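Local structure of putative aspartyl-tRNA synthetase (Leishmania major, 6OD8) at residues Tyr230-Leu235 with Ser333-Ile338; Ile477-Ile482 with Arg532-Tyr537. The protein probably catalyses the ATP-dependent attachment of L-aspartate to tRNA(Asp), releasing AMP and diphosphate, as a class II aminoacyl-tRNA synthetase. All blocks are in the same frame, centred on the assembly; numbering follows the deposited sequence. Where two conformers were deposited one is given.

Both contacts lie in the class II synthetase catalytic domain, with their centres about 16 Å apart. They come in series along the chain: contact 1 closes before contact 2 opens. Contact 1 pairs helix 215-237 with helix 325-342. Contact 2 sets the turn between strands 472-477 and 480-487 against helix 530-538. The two meet directly, for Phe335 CE1 of contact 1 is 3.8 Å from Val533 CG2 of contact 2. Leu334 packs on strand 523-529, which leads into helix 530-538. Helix 215-237 lies at the subunit interface, consistent with motif 1, and strand 523-529 with helix 530-538 is motif 3. The packing thus probably joins the dimer side to the ATP side.

Contact 1 of 2, residues Tyr230-Leu235 with Ser333-Ile338; sequences YFRQFL and SLFNYI. With EDO (1,2-ethanediol), chain H.
Phe234 lays one face of its ring over the backbone of Leu334. Leu334 CA stands 3.8 Å from the centroid of the Phe234 ring, nearly over its centre, in a CH-pi contact. CG of Phe234 is anti to the backbone N (chi1 177°), which sends the ring across to helix 325-342. The far end of the ring reaches Ser333, with Phe234 CZ 3.6 Å from Ser333 CB. Tyr337 meets the same residue from another direction. Phe234 CB lies over the face of the Tyr337 ring, 4.0 Å from its centroid. The two rings form an offset edge-to-face pair: the edge of Phe234 points toward the face of Tyr337, with centroids 5.5 Å apart and planes at 60°. Tyr337 CE2 also abuts the carbonyl oxygen and CB of Tyr230. Leu334 CD2 touches Phe231 CE1 at 3.8 Å, and Ile338 CG1 is 3.9 Å from Tyr230 CB. No hydrogen bond joins the segments. The hydroxyl of Tyr230 is hydrogen-bonded to His345 NE2. Ser333 OG accepts a hydrogen bond from O2 of a bound 1,2-ethanediol, 3.0 Å; the diol probably comes from the crystallisation liquor. The helix axes pass 9.2 Å apart with their directions at 128°. Helix 215-237 leads into strand 241-242 and carries interface residues, consistent with motif 1 of class II synthetases. In one conformer, Arg232 forms a salt bridge with Glu242 of the second subunit. Phe231 and Leu235 pack on strands 289-297 and 310-319, and Leu334 of helix 325-342 rests beside them on strand 523-529.

Contact 2 of 2, residues Ile477-Ile482 with Arg532-Tyr537; sequences IRGEEI and RVVMLY
Strands 472-477 and 480-487 form a beta hairpin with a type I' turn from Ile477 to Glu480. Strand 480-482 runs at 141° to helix 532-537, with the axes 9.4 Å apart. Arg478, at the turn, extends its chain to the last carbonyls of the helix segment. Its NE gives a hydrogen bond to Leu536 O at 2.8 Å. Its NH2 gives a nearly straight one (176°) to Tyr537 O at 3.0 Å, from above that carbonyl's plane. Both oxygens lie at the edge of the guanidinium. Arg478 NH2 is also hydrogen-bonded to Glu359 O. Helix 530-538 follows strand 523-529, and the two form motif 3 of class II synthetases, which contributes to the ATP site in this family. Arg532 of that helix makes a salt bridge: NH2 to Glu480 OE1, 2.9 Å, on the anti side of the carboxylate and tilted from its plane. The NH1 bond to the same oxygen is weak. The Arg532 chain is bent at chi2 and chi3, which brings the guanidinium beside Glu480, with Leu536 CD1 over one face. Glu480 OE2 pairs with Lys431. Ile477 CD1 touches Val533 CG2 at 3.8 Å, and Ile482 CD1 packs 3.8 Å from Val533 CB.

Contact 1 of 2, residues Tyr230-Leu235 with Ser333-Ile338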
loop_
_atom_site.group_PDB
_atom_site.type_symbol
_atom_site.label_atom_id
_atom_site.label_comp_id
_atom_site.label_asym_id
_atom_site.label_seq_id
_atom_site.Cartn_x
_atom_site.Cartn_y
_atom_site.Cartn_z
ATOM N N TYR A 230 9.869 3.018 -0.793
ATOM C CA TYR A 230 10.593 4.099 -0.123
ATOM C C TYR A 230 9.648 5.193 0.355
ATOM O O TYR A 230 9.884 5.797 1.409
ATOM C CB TYR A 230 11.669 4.663 -1.059
ATOM C CG TYR A 230 12.671 3.605 -1.470
ATOM C CD1 TYR A 230 13.134 2.668 -0.540
ATOM C CD2 TYR A 230 13.162 3.538 -2.783
ATOM C CE1 TYR A 230 14.048 1.690 -0.903
ATOM C CE2 TYR A 230 14.095 2.570 -3.144
ATOM C CZ TYR A 230 14.523 1.653 -2.200
ATOM O OH TYR A 230 15.431 0.684 -2.538
ATOM N N PHE A 231 8.568 5.449 -0.378
ATOM C CA PHE A 231 7.512 6.338 0.134
ATOM C C PHE A 231 7.036 5.889 1.516
ATOM O O PHE A 231 7.034 6.669 2.481
ATOM C CB PHE A 231 6.338 6.363 -0.861
ATOM C CG PHE A 231 5.115 7.128 -0.378
ATOM C CD1 PHE A 231 5.033 8.507 -0.555
ATOM C CD2 PHE A 231 4.029 6.462 0.210
ATOM C CE1 PHE A 231 3.896 9.230 -0.129
ATOM C CE2 PHE A 231 2.898 7.160 0.648
ATOM C CZ PHE A 231 2.833 8.582 0.468
ATOM N N ARG A 232 6.620 4.623 1.633
ATOM C CA ARG A 232 6.097 4.140 2.912
ATOM C C ARG A 232 7.181 4.094 3.983
ATOM O O ARG A 232 6.936 4.443 5.148
ATOM C CB ARG A 232 5.478 2.756 2.745
ATOM C CG ARG A 232 4.200 2.700 1.928
ATOM C CD ARG A 232 3.595 1.302 2.055
ATOM N NE ARG A 232 4.598 0.281 1.754
ATOM C CZ ARG A 232 4.894 -0.147 0.529
ATOM N NH1 ARG A 232 4.237 0.335 -0.522
ATOM N NH2 ARG A 232 5.828 -1.083 0.355
ATOM N N GLN A 233 8.390 3.670 3.627
ATOM C CA GLN A 233 9.397 3.522 4.680
ATOM C C GLN A 233 9.790 4.862 5.275
ATOM O O GLN A 233 9.987 4.968 6.489
ATOM C CB GLN A 233 10.642 2.799 4.169
ATOM C CG GLN A 233 11.532 2.360 5.321
ATOM C CD GLN A 233 10.778 1.535 6.376
ATOM O OE1 GLN A 233 10.172 0.503 6.061
ATOM N NE2 GLN A 233 10.811 1.992 7.632
ATOM N N PHE A 234 9.951 5.889 4.440
ATOM C CA PHE A 234 10.228 7.219 4.981
ATOM C C PHE A 234 9.175 7.620 6.003
ATOM O O PHE A 234 9.496 8.119 7.087
ATOM C CB PHE A 234 10.283 8.263 3.868
ATOM C CG PHE A 234 10.484 9.676 4.389
ATOM C CD1 PHE A 234 11.768 10.143 4.673
ATOM C CD2 PHE A 234 9.400 10.515 4.630
ATOM C CE1 PHE A 234 11.973 11.443 5.179
ATOM C CE2 PHE A 234 9.592 11.809 5.139
ATOM C CZ PHE A 234 10.874 12.277 5.407
ATOM N N LEU A 235 7.901 7.435 5.656
ATOM C CA LEU A 235 6.825 7.959 6.493
ATOM C C LEU A 235 6.620 7.111 7.746
ATOM O O LEU A 235 6.353 7.641 8.831
ATOM C CB LEU A 235 5.542 8.034 5.648
ATOM C CG LEU A 235 5.682 9.014 4.464
ATOM C CD1 LEU A 235 4.559 8.745 3.437
ATOM C CD2 LEU A 235 5.663 10.467 4.933
ATOM N N SER A 333 11.832 16.277 2.186
ATOM C CA SER A 333 12.647 15.204 2.740
ATOM C C SER A 333 12.201 13.858 2.184
ATOM O O SER A 333 13.033 12.975 1.935
ATOM C CB SER A 333 12.558 15.201 4.271
ATOM O OG SER A 333 13.053 16.416 4.812
ATOM N N LEU A 334 10.888 13.702 1.973
ATOM C CA LEU A 334 10.354 12.461 1.409
ATOM C C LEU A 334 10.867 12.244 -0.010
ATOM O O LEU A 334 11.315 11.147 -0.369
ATOM C CB LEU A 334 8.816 12.507 1.427
ATOM C CG LEU A 334 8.069 11.504 0.565
ATOM C CD1 LEU A 334 8.261 10.106 1.135
ATOM C CD2 LEU A 334 6.573 11.832 0.490
ATOM N N PHE A 335 10.801 13.283 -0.840
ATOM C CA PHE A 335 11.289 13.118 -2.206
ATOM C C PHE A 335 12.798 12.899 -2.216
ATOM O O PHE A 335 13.294 12.094 -3.003
ATOM C CB PHE A 335 10.890 14.324 -3.077
ATOM C CG PHE A 335 9.531 14.180 -3.747
ATOM C CD1 PHE A 335 9.393 13.444 -4.918
ATOM C CD2 PHE A 335 8.411 14.779 -3.208
ATOM C CE1 PHE A 335 8.151 13.298 -5.531
ATOM C CE2 PHE A 335 7.164 14.644 -3.818
ATOM C CZ PHE A 335 7.040 13.916 -4.984
ATOM N N ASN A 336 13.543 13.617 -1.360
ATOM C CA ASN A 336 14.983 13.400 -1.281
ATOM C C ASN A 336 15.285 11.942 -0.968
ATOM O O ASN A 336 16.117 11.317 -1.623
ATOM C CB ASN A 336 15.598 14.310 -0.215
ATOM C CG ASN A 336 17.111 14.250 -0.189
ATOM O OD1 ASN A 336 17.773 14.406 -1.211
ATOM N ND2 ASN A 336 17.664 14.032 0.985
ATOM N N TYR A 337 14.600 11.394 0.039
ATOM C CA TYR A 337 14.803 10.005 0.442
ATOM C C TYR A 337 14.562 9.054 -0.723
ATOM O O TYR A 337 15.354 8.137 -0.972
ATOM C CB TYR A 337 13.846 9.704 1.601
ATOM C CG TYR A 337 13.881 8.305 2.194
ATOM C CD1 TYR A 337 14.617 8.040 3.345
ATOM C CD2 TYR A 337 13.118 7.274 1.648
ATOM C CE1 TYR A 337 14.623 6.761 3.927
ATOM C CE2 TYR A 337 13.124 5.990 2.217
ATOM C CZ TYR A 337 13.882 5.742 3.355
ATOM O OH TYR A 337 13.889 4.473 3.933
ATOM N N ILE A 338 13.449 9.249 -1.434
ATOM C CA ILE A 338 13.092 8.370 -2.546
ATOM C C ILE A 338 14.144 8.452 -3.649
ATOM O O ILE A 338 14.661 7.429 -4.115
ATOM C CB ILE A 338 11.681 8.714 -3.063
ATOM C CG1 ILE A 338 10.637 8.354 -2.000
ATOM C CG2 ILE A 338 11.367 8.008 -4.394
ATOM C CD1 ILE A 338 9.212 8.814 -2.318
HETATM C C1 EDO H . 14.169 19.373 2.913
HETATM O O1 EDO H . 15.196 18.579 3.532
HETATM C C2 EDO H . 13.398 20.188 3.941
HETATM O O2 EDO H . 13.154 19.390 5.105
#

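Contact 2 of 2, residues Ile477-Ile482 with Arg532-Tyr537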
loop_
_atom_site.group_PDB
_atom_site.type_symbol
_atom_site.label_atom_id
_atom_site.label_comp_id
_atom_site.label_asym_id
_atom_site.label_seq_id
_atom_site.Cartn_x
_atom_site.Cartn_y
_atom_site.Cartn_z
ATOM N N ILE A 477 8.652 18.227 -11.440
ATOM C CA ILE A 477 9.735 17.368 -11.898
ATOM C C ILE A 477 9.815 17.507 -13.408
ATOM O O ILE A 477 8.812 17.303 -14.104
ATOM C CB ILE A 477 9.509 15.888 -11.516
ATOM C CG1 ILE A 477 9.383 15.717 -10.001
ATOM C CG2 ILE A 477 10.658 15.040 -12.047
ATOM C CD1 ILE A 477 9.158 14.244 -9.574
ATOM N N ARG A 478 11.005 17.842 -13.912
ATOM C CA ARG A 478 11.215 18.080 -15.340
ATOM C C ARG A 478 10.130 18.983 -15.933
ATOM O O ARG A 478 9.600 18.724 -17.014
ATOM C CB ARG A 478 11.302 16.754 -16.109
ATOM C CG ARG A 478 12.350 15.764 -15.604
ATOM C CD ARG A 478 12.586 14.684 -16.638
ATOM N NE ARG A 478 13.321 13.548 -16.095
ATOM C CZ ARG A 478 14.646 13.415 -16.138
ATOM N NH1 ARG A 478 15.389 14.358 -16.694
ATOM N NH2 ARG A 478 15.230 12.329 -15.631
ATOM N N GLY A 479 9.791 20.060 -15.217
ATOM C CA GLY A 479 8.877 21.055 -15.751
ATOM C C GLY A 479 7.410 20.686 -15.707
ATOM O O GLY A 479 6.593 21.356 -16.360
ATOM N N GLU A 480 7.038 19.637 -14.971
ATOM C CA GLU A 480 5.654 19.196 -14.904
ATOM C C GLU A 480 5.259 18.968 -13.457
ATOM O O GLU A 480 6.034 18.405 -12.673
ATOM C CB GLU A 480 5.455 17.917 -15.732
ATOM C CG GLU A 480 5.851 18.139 -17.183
ATOM C CD GLU A 480 5.404 17.007 -18.094
ATOM O OE1 GLU A 480 4.265 16.504 -17.929
ATOM O OE2 GLU A 480 6.190 16.631 -18.978
ATOM N N GLU A 481 4.041 19.414 -13.124
ATOM C CA GLU A 481 3.533 19.343 -11.763
ATOM C C GLU A 481 3.418 17.891 -11.314
ATOM O O GLU A 481 2.856 17.052 -12.019
ATOM C CB GLU A 481 2.165 20.040 -11.691
ATOM C CG GLU A 481 1.599 20.219 -10.286
ATOM C CD GLU A 481 0.653 19.094 -9.859
ATOM O OE1 GLU A 481 0.233 18.287 -10.721
ATOM O OE2 GLU A 481 0.331 19.020 -8.652
ATOM N N ILE A 482 3.946 17.587 -10.133
ATOM C CA ILE A 482 3.859 16.234 -9.594
ATOM C C ILE A 482 3.105 16.178 -8.263
ATOM O O ILE A 482 2.550 15.120 -7.920
ATOM C CB ILE A 482 5.260 15.596 -9.453
ATOM C CG1 ILE A 482 5.168 14.104 -9.092
ATOM C CG2 ILE A 482 6.091 16.321 -8.391
ATOM C CD1 ILE A 482 4.446 13.238 -10.151
ATOM N N ARG A 532 2.782 8.806 -12.513
ATOM C CA ARG A 532 3.372 10.050 -13.032
ATOM C C ARG A 532 4.755 10.308 -12.443
ATOM O O ARG A 532 5.652 10.787 -13.139
ATOM C CB ARG A 532 2.454 11.249 -12.755
ATOM C CG ARG A 532 1.300 11.376 -13.729
ATOM C CD ARG A 532 1.776 11.913 -15.072
ATOM N NE ARG A 532 1.864 13.376 -15.078
ATOM C CZ ARG A 532 2.530 14.086 -15.986
ATOM N NH1 ARG A 532 3.197 13.477 -16.964
ATOM N NH2 ARG A 532 2.542 15.408 -15.905
ATOM N N VAL A 533 4.966 9.996 -11.168
ATOM C CA VAL A 533 6.300 10.219 -10.640
ATOM C C VAL A 533 7.308 9.282 -11.307
ATOM O O VAL A 533 8.411 9.709 -11.652
ATOM C CB VAL A 533 6.301 10.149 -9.093
ATOM C CG1 VAL A 533 6.387 8.737 -8.567
ATOM C CG2 VAL A 533 7.441 11.007 -8.540
ATOM N N VAL A 534 6.931 8.021 -11.573
ATOM C CA VAL A 534 7.846 7.113 -12.279
ATOM C C VAL A 534 8.100 7.630 -13.685
ATOM O O VAL A 534 9.240 7.649 -14.164
ATOM C CB VAL A 534 7.296 5.664 -12.299
ATOM C CG1 VAL A 534 8.161 4.765 -13.219
ATOM C CG2 VAL A 534 7.242 5.091 -10.911
ATOM N N MET A 535 7.040 8.094 -14.352
ATOM C CA MET A 535 7.168 8.602 -15.714
ATOM C C MET A 535 8.095 9.815 -15.766
ATOM O O MET A 535 9.014 9.874 -16.590
ATOM C CB MET A 535 5.780 8.951 -16.256
ATOM C CG MET A 535 5.802 9.754 -17.559
ATOM S SD MET A 535 4.141 10.284 -17.989
ATOM C CE MET A 535 4.388 10.965 -19.609
ATOM N N LEU A 536 7.878 10.794 -14.880
ATOM C CA LEU A 536 8.702 12.008 -14.948
ATOM C C LEU A 536 10.131 11.737 -14.481
ATOM O O LEU A 536 11.087 12.261 -15.062
ATOM C CB LEU A 536 8.060 13.131 -14.123
ATOM C CG LEU A 536 6.753 13.652 -14.748
ATOM C CD1 LEU A 536 5.926 14.434 -13.738
ATOM C CD2 LEU A 536 7.063 14.500 -15.989
ATOM N N TYR A 537 10.295 10.916 -13.443
ATOM C CA TYR A 537 11.635 10.532 -12.992
ATOM C C TYR A 537 12.460 9.921 -14.122
ATOM O O TYR A 537 13.645 10.233 -14.290
ATOM C CB TYR A 537 11.518 9.533 -11.837
ATOM C CG TYR A 537 12.849 9.049 -11.329
ATOM C CD1 TYR A 537 13.606 9.832 -10.450
ATOM C CD2 TYR A 537 13.350 7.796 -11.702
ATOM C CE1 TYR A 537 14.838 9.381 -9.961
ATOM C CE2 TYR A 537 14.572 7.349 -11.229
ATOM C CZ TYR A 537 15.313 8.134 -10.363
ATOM O OH TYR A 537 16.532 7.672 -9.912
HETATM O O HOH W 1 5.449 13.849 -19.567
HETATM O O HOH W 2 1.441 17.093 -14.423
HETATM O O HOH W 3 1.597 14.677 -13.073
#